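Local coordinates for protein putative acetyl/propionyl-CoA carboxylase, alpha subunit (Methylibium petroleiphilum, PDB 2O1Q) that binds zinc through a cupin-like fold and is probably a metal-dependent oxygenase of the acetylacetone dioxygenase type, at residues G29-K34 with A47-P52. Numbering follows the deposited sequence.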
ATOM      1  N   GLY A  29     -13.632  28.989   5.508  1.00 15.49           N
ATOM      2  CA  GLY A  29     -14.605  29.297   4.505  1.00 14.90           C
ATOM      3  C   GLY A  29     -15.771  28.407   4.484  1.00 15.44           C
ATOM      4  O   GLY A  29     -16.576  28.496   3.565  1.00 15.39           O
ATOM      5  N   GLY A  30     -15.888  27.520   5.469  1.00 15.65           N
ATOM      6  CA  GLY A  30     -17.113  26.758   5.597  1.00 16.88           C
ATOM      7  C   GLY A  30     -17.154  25.380   4.962  1.00 15.29           C
ATOM      8  O   GLY A  30     -18.240  24.866   4.588  1.00 14.20           O
ATOM      9  N   ILE A  31     -16.007  24.731   4.873  1.00 16.53           N
ATOM     10  CA  ILE A  31     -15.901  23.417   4.285  1.00 18.80           C
ATOM     11  C   ILE A  31     -16.623  22.405   5.202  1.00 14.17           C
ATOM     12  O   ILE A  31     -16.522  22.486   6.448  1.00 16.82           O
ATOM     13  CB  ILE A  31     -14.410  23.016   4.091  1.00 16.20           C
ATOM     14  CG1 ILE A  31     -13.700  23.976   3.085  1.00 17.36           C
ATOM     15  CG2 ILE A  31     -14.299  21.535   3.702  1.00 24.41           C
ATOM     16  CD1 ILE A  31     -12.251  23.607   2.653  1.00 18.49           C
ATOM     17  N   ARG A  32     -17.329  21.474   4.569  1.00 13.33           N
ATOM     18  CA  ARG A  32     -18.024  20.369   5.227  1.00 16.52           C
ATOM     19  C   ARG A  32     -17.520  19.090   4.600  1.00 14.92           C
ATOM     20  O   ARG A  32     -16.922  19.082   3.492  1.00 15.56           O
ATOM     21  CB  ARG A  32     -19.538  20.488   5.102  1.00 16.59           C
ATOM     22  CG  ARG A  32     -20.079  21.676   5.879  1.00 19.69           C
ATOM     23  CD  ARG A  32     -21.585  21.772   5.794  1.00 20.26           C
ATOM     24  NE  ARG A  32     -22.083  21.675   4.417  1.00 23.45           N
ATOM     25  CZ  ARG A  32     -23.334  21.375   4.070  1.00 22.71           C
ATOM     26  NH1 ARG A  32     -24.252  21.100   4.952  1.00 23.66           N
ATOM     27  NH2 ARG A  32     -23.657  21.258   2.807  1.00 23.87           N
ATOM     28  N   TRP A  33     -17.747  17.984   5.297  1.00 17.58           N
ATOM     29  CA  TRP A  33     -17.192  16.699   4.872  1.00 14.55           C
ATOM     30  C   TRP A  33     -18.091  15.550   5.299  1.00 13.57           C
ATOM     31  O   TRP A  33     -18.890  15.728   6.212  1.00 14.59           O
ATOM     32  CB  TRP A  33     -15.755  16.542   5.352  1.00 16.32           C
ATOM     33  CG  TRP A  33     -15.531  16.186   6.768  1.00 16.15           C
ATOM     34  CD1 TRP A  33     -16.122  16.718   7.845  1.00 17.72           C
ATOM     35  CD2 TRP A  33     -14.598  15.221   7.260  1.00 16.15           C
ATOM     36  NE1 TRP A  33     -15.601  16.194   8.986  1.00 21.04           N
ATOM     37  CE2 TRP A  33     -14.697  15.222   8.651  1.00 15.67           C
ATOM     38  CE3 TRP A  33     -13.708  14.340   6.650  1.00 17.42           C
ATOM     39  CZ2 TRP A  33     -13.916  14.391   9.456  1.00 16.32           C
ATOM     40  CZ3 TRP A  33     -12.941  13.520   7.445  1.00 20.97           C
ATOM     41  CH2 TRP A  33     -13.076  13.537   8.828  1.00 17.88           C
ATOM     42  N   LYS A  34     -17.844  14.370   4.698  1.00 16.34           N
ATOM     43  CA  LYS A  34     -18.362  13.050   5.150  1.00 13.02           C
ATOM     44  C   LYS A  34     -17.146  12.166   5.054  1.00 13.68           C
ATOM     45  O   LYS A  34     -16.568  12.024   3.973  1.00 16.83           O
ATOM     46  CB  LYS A  34     -19.469  12.546   4.258  1.00 16.22           C
ATOM     47  CG  LYS A  34     -20.650  13.508   4.205  1.00 18.00           C
ATOM     48  CD  LYS A  34     -21.751  12.982   3.293  1.00 15.94           C
ATOM     49  CE  LYS A  34     -22.849  14.000   3.160  1.00 22.14           C
ATOM     50  NZ  LYS A  34     -24.038  13.477   2.411  1.00 20.26           N
ATOM     51  N   ALA A  47     -12.817  10.297   1.949  1.00 14.19           N
ATOM     52  CA  ALA A  47     -13.794  11.272   2.380  1.00 15.46           C
ATOM     53  C   ALA A  47     -14.270  12.046   1.196  1.00 14.76           C
ATOM     54  O   ALA A  47     -13.594  12.054   0.108  1.00 16.05           O
ATOM     55  CB  ALA A  47     -13.165  12.203   3.467  1.00 18.77           C
ATOM     56  N   ILE A  48     -15.435  12.704   1.360  1.00 15.86           N
ATOM     57  CA  ILE A  48     -15.946  13.659   0.356  1.00 14.57           C
ATOM     58  C   ILE A  48     -16.164  14.988   1.047  1.00 14.61           C
ATOM     59  O   ILE A  48     -16.373  15.033   2.272  1.00 14.84           O
ATOM     60  CB  ILE A  48     -17.214  13.134  -0.372  1.00 16.50           C
ATOM     61  CG1 ILE A  48     -17.586  14.015  -1.531  1.00 17.81           C
ATOM     62  CG2 ILE A  48     -18.299  12.875   0.665  1.00 20.17           C
ATOM     63  CD1 ILE A  48     -18.567  13.332  -2.544  1.00 19.65           C
ATOM     64  N   PHE A  49     -15.899  16.049   0.304  1.00 17.49           N
ATOM     65  CA  PHE A  49     -15.913  17.419   0.791  1.00 16.74           C
ATOM     66  C   PHE A  49     -16.813  18.306  -0.039  1.00 14.32           C
ATOM     67  O   PHE A  49     -16.850  18.190  -1.266  1.00 16.68           O
ATOM     68  CB  PHE A  49     -14.504  17.997   0.751  1.00 15.11           C
ATOM     69  CG  PHE A  49     -13.485  17.190   1.553  1.00 15.12           C
ATOM     70  CD1 PHE A  49     -12.895  16.077   1.013  1.00 18.86           C
ATOM     71  CD2 PHE A  49     -13.172  17.524   2.868  1.00 15.19           C
ATOM     72  CE1 PHE A  49     -11.984  15.352   1.717  1.00 17.32           C
ATOM     73  CE2 PHE A  49     -12.257  16.791   3.563  1.00 16.99           C
ATOM     74  CZ  PHE A  49     -11.689  15.701   3.013  1.00 16.18           C
ATOM     75  N   ASP A  50     -17.453  19.209   0.674  1.00 15.25           N
ATOM     76  CA  ASP A  50     -18.367  20.216   0.123  1.00 17.44           C
ATOM     77  C   ASP A  50     -17.741  21.544   0.499  1.00 16.21           C
ATOM     78  O   ASP A  50     -17.664  21.885   1.671  1.00 17.58           O
ATOM     79  CB  ASP A  50     -19.747  20.072   0.748  1.00 18.71           C
ATOM     80  CG  ASP A  50     -20.727  21.071   0.201  1.00 25.88           C
ATOM     81  OD1 ASP A  50     -20.778  21.212  -1.031  1.00 36.10           O
ATOM     82  OD2 ASP A  50     -21.424  21.701   0.989  1.00 26.84           O
ATOM     83  N   CYS A  51     -17.318  22.308  -0.496  1.00 17.28           N
ATOM     84  CA  CYS A  51     -16.455  23.429  -0.262  1.00 18.78           C
ATOM     85  C   CYS A  51     -17.035  24.664  -0.876  1.00 18.33           C
ATOM     86  O   CYS A  51     -17.098  24.776  -2.093  1.00 17.26           O
ATOM     87  CB  CYS A  51     -15.104  23.166  -0.877  1.00 15.99           C
ATOM     88  SG  CYS A  51     -14.245  21.659  -0.435  1.00 18.50           S
ATOM     89  N   PRO A  52     -17.443  25.611  -0.040  1.00 14.20           N
ATOM     90  CA  PRO A  52     -18.003  26.850  -0.536  1.00 13.88           C
ATOM     91  C   PRO A  52     -17.001  27.614  -1.366  1.00 16.24           C
ATOM     92  O   PRO A  52     -15.837  27.464  -1.152  1.00 15.92           O
ATOM     93  CB  PRO A  52     -18.328  27.620   0.730  1.00 16.23           C
ATOM     94  CG  PRO A  52     -18.549  26.532   1.701  1.00 16.59           C
ATOM     95  CD  PRO A  52     -17.552  25.563   1.414  1.00 14.00           C
TER
HETATM   96  O   HOH W   1     -19.921  23.356   2.941  1.00 23.95           O
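The indole of Trp33 meets the CB of Ala47 at its edge, near the ring plane, with Trp33 CE3 3.9 Å away, while Phe49 has Ile31 CG2 at its own ring edge and stacks on Phe113 of strand 110-118. Trp33 and Phe49 form a non-hydrogen-bonded antiparallel pair in the cupin-like beta-sheet, within the hairpin of strands 32-39 and 44-51. This pairing brings Trp33 CB against Phe49 CD2, at 3.7 Å. Beyond it, the indole meets Phe22 and Trp143 edge-to-face.

The flanking hydrogen-bonded pairs, Arg32 with Asp50 and Lys34 with Ile48, send their side chains to the other face of the sheet. There Arg32 and Asp50, its CG anti to the backbone N (chi1 -179°), run side by side, and Arg32 NH2 donates a nearly straight bond (170°) to Asp50 OD2 at 2.9 Å, closing a salt bridge. Arg32 NE adds only a weak bond to Asp50 OD2. A water accepts from Arg32 NE at 3.1 Å and has Gly30 O and Asp50 OD2 among more acceptors than its protons can serve. An alanine at Arg32 would probably leave the Asp50 carboxylate without its countercharge and freer to turn. The Arg32 guanidinium receives OD2 in its plane, yet NH2 lies 38° above the carboxylate plane.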